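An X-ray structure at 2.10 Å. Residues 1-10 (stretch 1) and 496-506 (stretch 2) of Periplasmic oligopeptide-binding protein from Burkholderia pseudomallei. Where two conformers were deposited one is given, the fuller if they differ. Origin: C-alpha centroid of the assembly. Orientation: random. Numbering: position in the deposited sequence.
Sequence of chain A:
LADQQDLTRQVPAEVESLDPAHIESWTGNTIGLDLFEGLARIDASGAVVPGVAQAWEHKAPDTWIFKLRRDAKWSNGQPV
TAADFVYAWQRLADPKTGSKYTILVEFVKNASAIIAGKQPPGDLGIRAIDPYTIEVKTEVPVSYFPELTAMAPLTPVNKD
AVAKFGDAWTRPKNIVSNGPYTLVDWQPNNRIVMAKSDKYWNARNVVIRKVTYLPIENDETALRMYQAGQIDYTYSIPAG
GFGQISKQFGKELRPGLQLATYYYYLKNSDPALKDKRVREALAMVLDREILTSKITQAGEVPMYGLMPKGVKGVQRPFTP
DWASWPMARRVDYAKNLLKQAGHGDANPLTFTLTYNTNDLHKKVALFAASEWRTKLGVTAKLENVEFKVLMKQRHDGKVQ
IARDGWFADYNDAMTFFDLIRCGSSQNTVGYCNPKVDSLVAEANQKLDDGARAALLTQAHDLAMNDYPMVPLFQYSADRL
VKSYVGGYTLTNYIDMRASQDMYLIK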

ATOM      1  N   LEU A   1     -27.910   3.966  18.040  1.00 31.00           N
ATOM      2  CA  LEU A   1     -26.669   3.244  18.311  1.00 25.89           C
ATOM      3  C   LEU A   1     -26.933   1.997  19.139  1.00 29.73           C
ATOM      4  O   LEU A   1     -27.828   1.989  19.987  1.00 30.13           O
ATOM      5  CB  LEU A   1     -25.676   4.148  19.043  1.00 24.71           C
ATOM      6  CG  LEU A   1     -25.069   5.289  18.226  1.00 23.52           C
ATOM      7  CD1 LEU A   1     -24.184   6.167  19.108  1.00 22.14           C
ATOM      8  CD2 LEU A   1     -24.283   4.734  17.035  1.00 16.34           C
ATOM      9  N   ALA A   2     -26.153   0.948  18.886  1.00 26.78           N
ATOM     10  CA  ALA A   2     -26.221  -0.282  19.674  1.00 29.55           C
ATOM     11  C   ALA A   2     -25.631  -0.042  21.060  1.00 28.45           C
ATOM     12  O   ALA A   2     -24.751   0.809  21.218  1.00 22.18           O
ATOM     13  CB  ALA A   2     -25.461  -1.412  18.967  1.00 23.44           C
ATOM     14  N   ASP A   3     -26.104  -0.791  22.055  1.00 30.23           N
ATOM     15  CA  ASP A   3     -25.570  -0.676  23.412  1.00 35.31           C
ATOM     16  C   ASP A   3     -24.071  -0.977  23.424  1.00 32.17           C
ATOM     17  O   ASP A   3     -23.280  -0.238  24.012  1.00 34.64           O
ATOM     18  CB  ASP A   3     -26.288  -1.630  24.372  1.00 39.10           C
ATOM     19  CG  ASP A   3     -27.769  -1.333  24.498  1.00 47.91           C
ATOM     20  OD1 ASP A   3     -28.157  -0.150  24.378  1.00 53.63           O
ATOM     21  OD2 ASP A   3     -28.544  -2.289  24.723  1.00 46.80           O
ATOM     22  N   GLN A   4     -23.691  -2.070  22.770  1.00 27.55           N
ATOM     23  CA  GLN A   4     -22.297  -2.495  22.720  1.00 29.21           C
ATOM     24  C   GLN A   4     -21.596  -2.003  21.451  1.00 26.51           C
ATOM     25  O   GLN A   4     -22.200  -1.936  20.384  1.00 19.16           O
ATOM     26  CB  GLN A   4     -22.205  -4.015  22.810  1.00 39.46           C
ATOM     27  CG  GLN A   4     -20.787  -4.538  22.735  1.00 45.36           C
ATOM     28  OE1 GLN A   4     -20.684  -5.362  20.487  1.00 44.35           O
ATOM     29  NE2 GLN A   4     -20.418  -6.851  22.159  1.00 33.80           N
ATOM     30  N   GLN A   5     -20.319  -1.656  21.583  1.00 24.56           N
ATOM     31  CA  GLN A   5     -19.571  -1.028  20.500  1.00 21.53           C
ATOM     32  C   GLN A   5     -18.188  -1.662  20.382  1.00 16.73           C
ATOM     33  O   GLN A   5     -17.173  -0.974  20.475  1.00 16.61           O
ATOM     34  CB  GLN A   5     -19.457   0.486  20.745  1.00 18.96           C
ATOM     35  CG  GLN A   5     -20.803   1.229  20.715  1.00 19.35           C
ATOM     36  CD  GLN A   5     -21.405   1.307  19.310  1.00 22.94           C
ATOM     37  OE1 GLN A   5     -20.692   1.190  18.309  1.00 15.13           O
ATOM     38  NE2 GLN A   5     -22.722   1.503  19.234  1.00 14.37           N
ATOM     39  N   ASP A   6     -18.162  -2.983  20.216  1.00 15.50           N
ATOM     40  CA  ASP A   6     -16.922  -3.717  19.975  1.00 15.25           C
ATOM     41  C   ASP A   6     -16.858  -4.079  18.505  1.00 20.18           C
ATOM     42  O   ASP A   6     -17.825  -4.592  17.943  1.00 19.62           O
ATOM     43  CB  ASP A   6     -16.870  -5.018  20.784  1.00 19.66           C
ATOM     44  CG  ASP A   6     -16.822  -4.784  22.282  1.00 28.53           C
ATOM     45  OD1 ASP A   6     -16.596  -3.636  22.707  1.00 28.47           O
ATOM     46  OD2 ASP A   6     -16.997  -5.757  23.042  1.00 40.16           O
ATOM     47  N   LEU A   7     -15.710  -3.838  17.887  1.00 19.23           N
ATOM     48  CA  LEU A   7     -15.526  -4.182  16.482  1.00 17.83           C
ATOM     49  C   LEU A   7     -14.358  -5.139  16.324  1.00 14.51           C
ATOM     50  O   LEU A   7     -13.286  -4.904  16.880  1.00 14.58           O
ATOM     51  CB  LEU A   7     -15.271  -2.921  15.662  1.00 15.60           C
ATOM     52  CG  LEU A   7     -15.077  -3.147  14.160  1.00 18.55           C
ATOM     53  CD1 LEU A   7     -16.404  -3.538  13.515  1.00 15.00           C
ATOM     54  CD2 LEU A   7     -14.506  -1.884  13.532  1.00 17.40           C
ATOM     55  N   THR A   8     -14.571  -6.214  15.567  1.00 12.94           N
ATOM     56  CA  THR A   8     -13.520  -7.181  15.274  1.00 13.88           C
ATOM     57  C   THR A   8     -13.274  -7.223  13.766  1.00 17.44           C
ATOM     58  O   THR A   8     -14.188  -7.536  12.990  1.00  9.06           O
ATOM     59  CB  THR A   8     -13.902  -8.587  15.769  1.00 16.89           C
ATOM     60  OG1 THR A   8     -14.092  -8.556  17.185  1.00 19.21           O
ATOM     61  CG2 THR A   8     -12.809  -9.607  15.434  1.00 15.92           C
ATOM     62  N   ARG A   9     -12.046  -6.898  13.363  1.00 13.12           N
ATOM     63  CA  ARG A   9     -11.680  -6.815  11.947  1.00 11.52           C
ATOM     64  C   ARG A   9     -10.613  -7.856  11.617  1.00 13.48           C
ATOM     65  O   ARG A   9      -9.671  -8.045  12.386  1.00 14.00           O
ATOM     66  CB  ARG A   9     -11.125  -5.417  11.614  1.00  7.79           C
ATOM     67  CG  ARG A   9     -12.028  -4.251  12.047  1.00 10.42           C
ATOM     68  CD  ARG A   9     -11.300  -2.897  11.908  1.00  9.61           C
ATOM     69  NE  ARG A   9     -10.925  -2.605  10.521  1.00  8.33           N
ATOM     70  CZ  ARG A   9     -10.881  -1.384   9.993  1.00 10.93           C
ATOM     71  NH1 ARG A   9     -11.180  -0.323  10.740  1.00  8.66           N
ATOM     72  NH2 ARG A   9     -10.541  -1.224   8.710  1.00  8.25           N
ATOM     73  N   GLN A  10     -10.751  -8.515  10.471  1.00 15.08           N
ATOM     74  CA  GLN A  10      -9.767  -9.518  10.049  1.00 15.39           C
ATOM     75  C   GLN A  10      -8.736  -8.888   9.119  1.00 16.76           C
ATOM     76  O   GLN A  10      -9.094  -8.184   8.168  1.00 15.94           O
ATOM     77  CB  GLN A  10     -10.444 -10.707   9.356  1.00 16.91           C
ATOM     78  CG  GLN A  10      -9.456 -11.755   8.777  1.00 14.11           C
ATOM     79  CD  GLN A  10      -9.489 -11.861   7.246  1.00 14.50           C
ATOM     80  OE1 GLN A  10     -10.522 -11.638   6.611  1.00  9.78           O
ATOM     81  NE2 GLN A  10      -8.357 -12.233   6.659  1.00 12.54           N
ATOM     82  N   MET A 496      -8.587   3.046   2.950  1.00 12.05           N
ATOM     83  CA  MET A 496      -8.054   3.445   4.243  0.77 13.71           C
ATOM     84  C   MET A 496      -9.227   3.825   5.145  1.00 13.48           C
ATOM     85  O   MET A 496      -9.627   5.000   5.232  1.00 13.18           O
ATOM     86  CB  MET A 496      -7.040   4.587   4.095  0.77 17.11           C
ATOM     87  CG  MET A 496      -5.604   4.119   3.746  0.77 17.97           C
ATOM     88  SD  MET A 496      -4.797   3.186   5.083  0.77 22.26           S
ATOM     89  CE  MET A 496      -4.652   1.527   4.400  0.77 10.02           C
ATOM     90  N   ARG A 497      -9.787   2.814   5.795  1.00  7.66           N
ATOM     91  CA  ARG A 497     -11.024   2.979   6.552  1.00  7.13           C
ATOM     92  C   ARG A 497     -10.775   2.782   8.039  1.00 10.85           C
ATOM     93  O   ARG A 497     -10.651   1.655   8.516  1.00 12.36           O
ATOM     94  CB  ARG A 497     -12.088   1.992   6.039  1.00  8.74           C
ATOM     95  CG  ARG A 497     -12.482   2.193   4.550  1.00 13.52           C
ATOM     96  CD  ARG A 497     -13.366   1.044   4.046  1.00 10.21           C
ATOM     97  NE  ARG A 497     -14.218   1.419   2.911  1.00 11.89           N
ATOM     98  CZ  ARG A 497     -13.966   1.127   1.634  1.00 14.94           C
ATOM     99  NH1 ARG A 497     -12.862   0.458   1.294  1.00 11.48           N
ATOM    100  NH2 ARG A 497     -14.818   1.517   0.690  1.00 12.76           N
ATOM    101  N   ALA A 498     -10.688   3.894   8.758  1.00 12.37           N
ATOM    102  CA  ALA A 498     -10.362   3.886  10.179  1.00 10.96           C
ATOM    103  C   ALA A 498     -11.552   3.456  11.012  1.00 13.57           C
ATOM    104  O   ALA A 498     -12.702   3.734  10.667  1.00 13.41           O
ATOM    105  CB  ALA A 498      -9.891   5.273  10.615  1.00 11.36           C
ATOM    106  N   SER A 499     -11.278   2.793  12.128  1.00 11.81           N
ATOM    107  CA  SER A 499     -12.353   2.347  13.007  1.00 10.87           C
ATOM    108  C   SER A 499     -13.185   3.504  13.597  1.00 12.66           C
ATOM    109  O   SER A 499     -14.391   3.361  13.813  1.00 14.02           O
ATOM    110  CB  SER A 499     -11.779   1.472  14.121  1.00 14.69           C
ATOM    111  OG  SER A 499     -11.089   0.363  13.571  1.00 13.76           O
ATOM    112  N   GLN A 500     -12.553   4.648  13.854  1.00 15.64           N
ATOM    113  CA  GLN A 500     -13.256   5.753  14.514  1.00 12.81           C
ATOM    114  C   GLN A 500     -14.363   6.368  13.653  1.00 17.66           C
ATOM    115  O   GLN A 500     -15.202   7.129  14.152  1.00 14.64           O
ATOM    116  CB  GLN A 500     -12.284   6.849  14.969  1.00 12.44           C
ATOM    117  CG  GLN A 500     -11.655   7.656  13.830  1.00 16.16           C
ATOM    118  CD  GLN A 500     -11.095   8.989  14.316  1.00 18.98           C
ATOM    119  OE1 GLN A 500      -9.889   9.245  14.248  1.00 18.79           O
ATOM    120  NE2 GLN A 500     -11.978   9.843  14.809  1.00 11.33           N
ATOM    121  N   ASP A 501     -14.357   6.059  12.362  1.00 13.07           N
ATOM    122  CA  ASP A 501     -15.361   6.610  11.460  1.00 14.05           C
ATOM    123  C   ASP A 501     -16.591   5.704  11.351  1.00 19.92           C
ATOM    124  O   ASP A 501     -17.582   6.075  10.722  1.00 18.76           O
ATOM    125  CB  ASP A 501     -14.751   6.898  10.076  1.00 13.54           C
ATOM    126  CG  ASP A 501     -13.662   7.975  10.131  1.00 14.61           C
ATOM    127  OD1 ASP A 501     -13.878   8.996  10.809  1.00 14.17           O
ATOM    128  OD2 ASP A 501     -12.586   7.793   9.523  1.00 14.12           O
ATOM    129  N   MET A 502     -16.530   4.526  11.972  1.00 15.34           N
ATOM    130  CA  MET A 502     -17.667   3.598  11.953  1.00 12.71           C
ATOM    131  C   MET A 502     -18.373   3.541  13.316  1.00 16.77           C
ATOM    132  O   MET A 502     -17.874   4.072  14.304  1.00 14.70           O
ATOM    133  CB  MET A 502     -17.221   2.203  11.483  1.00 13.91           C
ATOM    134  CG  MET A 502     -16.879   2.147   9.986  1.00 18.41           C
ATOM    135  SD  MET A 502     -16.203   0.562   9.426  1.00 19.03           S
ATOM    136  CE  MET A 502     -14.516   0.702  10.031  1.00  8.15           C
ATOM    137  N   TYR A 503     -19.539   2.905  13.355  1.00 15.12           N
ATOM    138  CA  TYR A 503     -20.326   2.824  14.576  1.00 18.25           C
ATOM    139  C   TYR A 503     -21.321   1.688  14.446  1.00 14.23           C
ATOM    140  O   TYR A 503     -21.802   1.399  13.352  1.00 22.05           O
ATOM    141  CB  TYR A 503     -21.070   4.147  14.831  1.00 20.05           C
ATOM    142  CG  TYR A 503     -21.795   4.659  13.605  1.00 17.48           C
ATOM    143  CD1 TYR A 503     -23.087   4.251  13.317  1.00 14.03           C
ATOM    144  CD2 TYR A 503     -21.168   5.524  12.716  1.00 20.19           C
ATOM    145  CE1 TYR A 503     -23.747   4.707  12.190  1.00 19.45           C
ATOM    146  CE2 TYR A 503     -21.810   5.978  11.586  1.00 19.89           C
ATOM    147  CZ  TYR A 503     -23.099   5.570  11.326  1.00 22.62           C
ATOM    148  OH  TYR A 503     -23.734   6.029  10.198  1.00 27.38           O
ATOM    149  N   LEU A 504     -21.644   1.054  15.567  1.00 16.42           N
ATOM    150  CA  LEU A 504     -22.576  -0.070  15.555  1.00 17.34           C
ATOM    151  C   LEU A 504     -23.998   0.397  15.789  1.00 15.59           C
ATOM    152  O   LEU A 504     -24.253   1.210  16.673  1.00 19.44           O
ATOM    153  CB  LEU A 504     -22.185  -1.121  16.595  1.00 18.89           C
ATOM    154  CG  LEU A 504     -20.792  -1.734  16.427  1.00 20.08           C
ATOM    155  CD1 LEU A 504     -20.691  -3.020  17.226  1.00 18.65           C
ATOM    156  CD2 LEU A 504     -20.486  -2.001  14.960  1.00 14.28           C
ATOM    157  N   ILE A 505     -24.926  -0.119  14.992  1.00 20.24           N
ATOM    158  CA  ILE A 505     -26.337   0.227  15.147  1.00 30.14           C
ATOM    159  C   ILE A 505     -27.160  -0.989  15.541  1.00 33.31           C
ATOM    160  O   ILE A 505     -26.669  -2.119  15.509  1.00 30.66           O
ATOM    161  CB  ILE A 505     -26.924   0.801  13.852  1.00 32.81           C
ATOM    162  CG1 ILE A 505     -26.688  -0.173  12.695  1.00 40.20           C
ATOM    163  CG2 ILE A 505     -26.303   2.148  13.546  1.00 32.47           C
ATOM    164  CD1 ILE A 505     -27.219   0.318  11.364  1.00 44.32           C
ATOM    165  N   LYS A 506     -28.415  -0.746  15.913  1.00 35.29           N
ATOM    166  CA  LYS A 506     -29.356  -1.823  16.188  1.00 41.46           C
ATOM    167  C   LYS A 506     -29.070  -2.484  17.530  1.00 51.46           C
ATOM    168  O   LYS A 506     -28.786  -3.679  17.592  1.00 60.74           O
ATOM    169  CB  LYS A 506     -29.324  -2.859  15.058  1.00 39.80           C
ATOM    170  CG  LYS A 506     -30.193  -4.072  15.305  1.00 50.52           C
ATOM    171  CD  LYS A 506     -30.310  -4.954  14.069  1.00 57.42           C
ATOM    172  CE  LYS A 506     -31.407  -6.000  14.271  1.00 60.54           C
ATOM    173  NZ  LYS A 506     -31.606  -6.879  13.085  1.00 62.49           N
TER
HETATM  174  O   HOH W   1     -29.296   1.743  16.596  1.00 30.00           O

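How does Gln5 come to bind the backbone of Leu504 at both ends? Its CA-to-CB bond points sideways to the other stretch, but chi1 and chi2 are both m (-65° and -70°), and this double bend folds the chain so that its amide lies against Leu504. There the amide behaves like the peptide edge of a neighbouring strand: Leu504 N donates to Gln5 OE1 at 2.9 Å, and Gln5 NE2 donates to Leu504 O at 3.0 Å. The remaining capacity of the nitrogen is spent within its own stretch, where Gln5 NE2 donates to Ala2 O at 2.9 Å. A primary amide suits this place because it offers donor and acceptor side by side, and in a buried position it leaves neither unpaired.

What joins the two chain ends? Ala2 N donates to Leu504 O at 2.9 Å in a nearly straight bond, 177° at the hydrogen, so that this carbonyl accepts from both Ala2 and Gln5. Ala2 points its CB toward the other stretch, where it lies 4.1 Å from Leu504 CB and 3.7 Å from Ile505 O; a methyl fills this space while letting the backbones stay close. Leu1 starts away from the partner, yet with chi1 m and chi2 t its CD2 comes within 3.9 Å of Tyr503 CD1. One water ties the termini further, accepting from Leu1 N at 3.0 Å and from Lys506 N at 2.7 Å. Lys506 points its CA-to-CB bond away, and its extended side chain, with all four chi angles t, makes no contact with stretch 1.

Why does Leu504 give up more surface than any other residue here? Its CA-to-CB bond points toward stretch 1, and 125 Å² of the residue is covered, out of 567 Å² for both sides of the contact. With chi1 m (-59°) and chi2 t (-163°), Leu504 CD1 reaches between backbone carbonyls, 3.7 Å from Gln4 O and 3.3 Å from Asp6 O, while Leu504 CB sits 3.2 Å from Gln5 OE1. The apolar side chain thus meets backbone oxygens as well as side chains, and the residue's own N and O are both occupied by hydrogen bonds across the contact.

How does Arg9 anchor the far end of stretch 1? Its CA-to-CB bond points toward stretch 2, and the chain runs m, t, p through chi1 to chi3, bringing the guanidinium edge to two oxygens. Arg9 NH1 donates to Ser499 OG at 2.9 Å and to Arg497 O at 3.0 Å; Arg9 NH2 donates to that same Arg497 O at 2.9 Å, so the carbonyl is held in a fork. Arginine suits this buried site because its planar group presents several N-H donors along one edge. Met502 adds an apolar neighbour: its CE lies 3.6 Å from Arg9 NH1 and 4.4 Å from CD2 of Leu7, a residue with chi1 t and chi2 p whose CA-to-CB bond also points toward stretch 2.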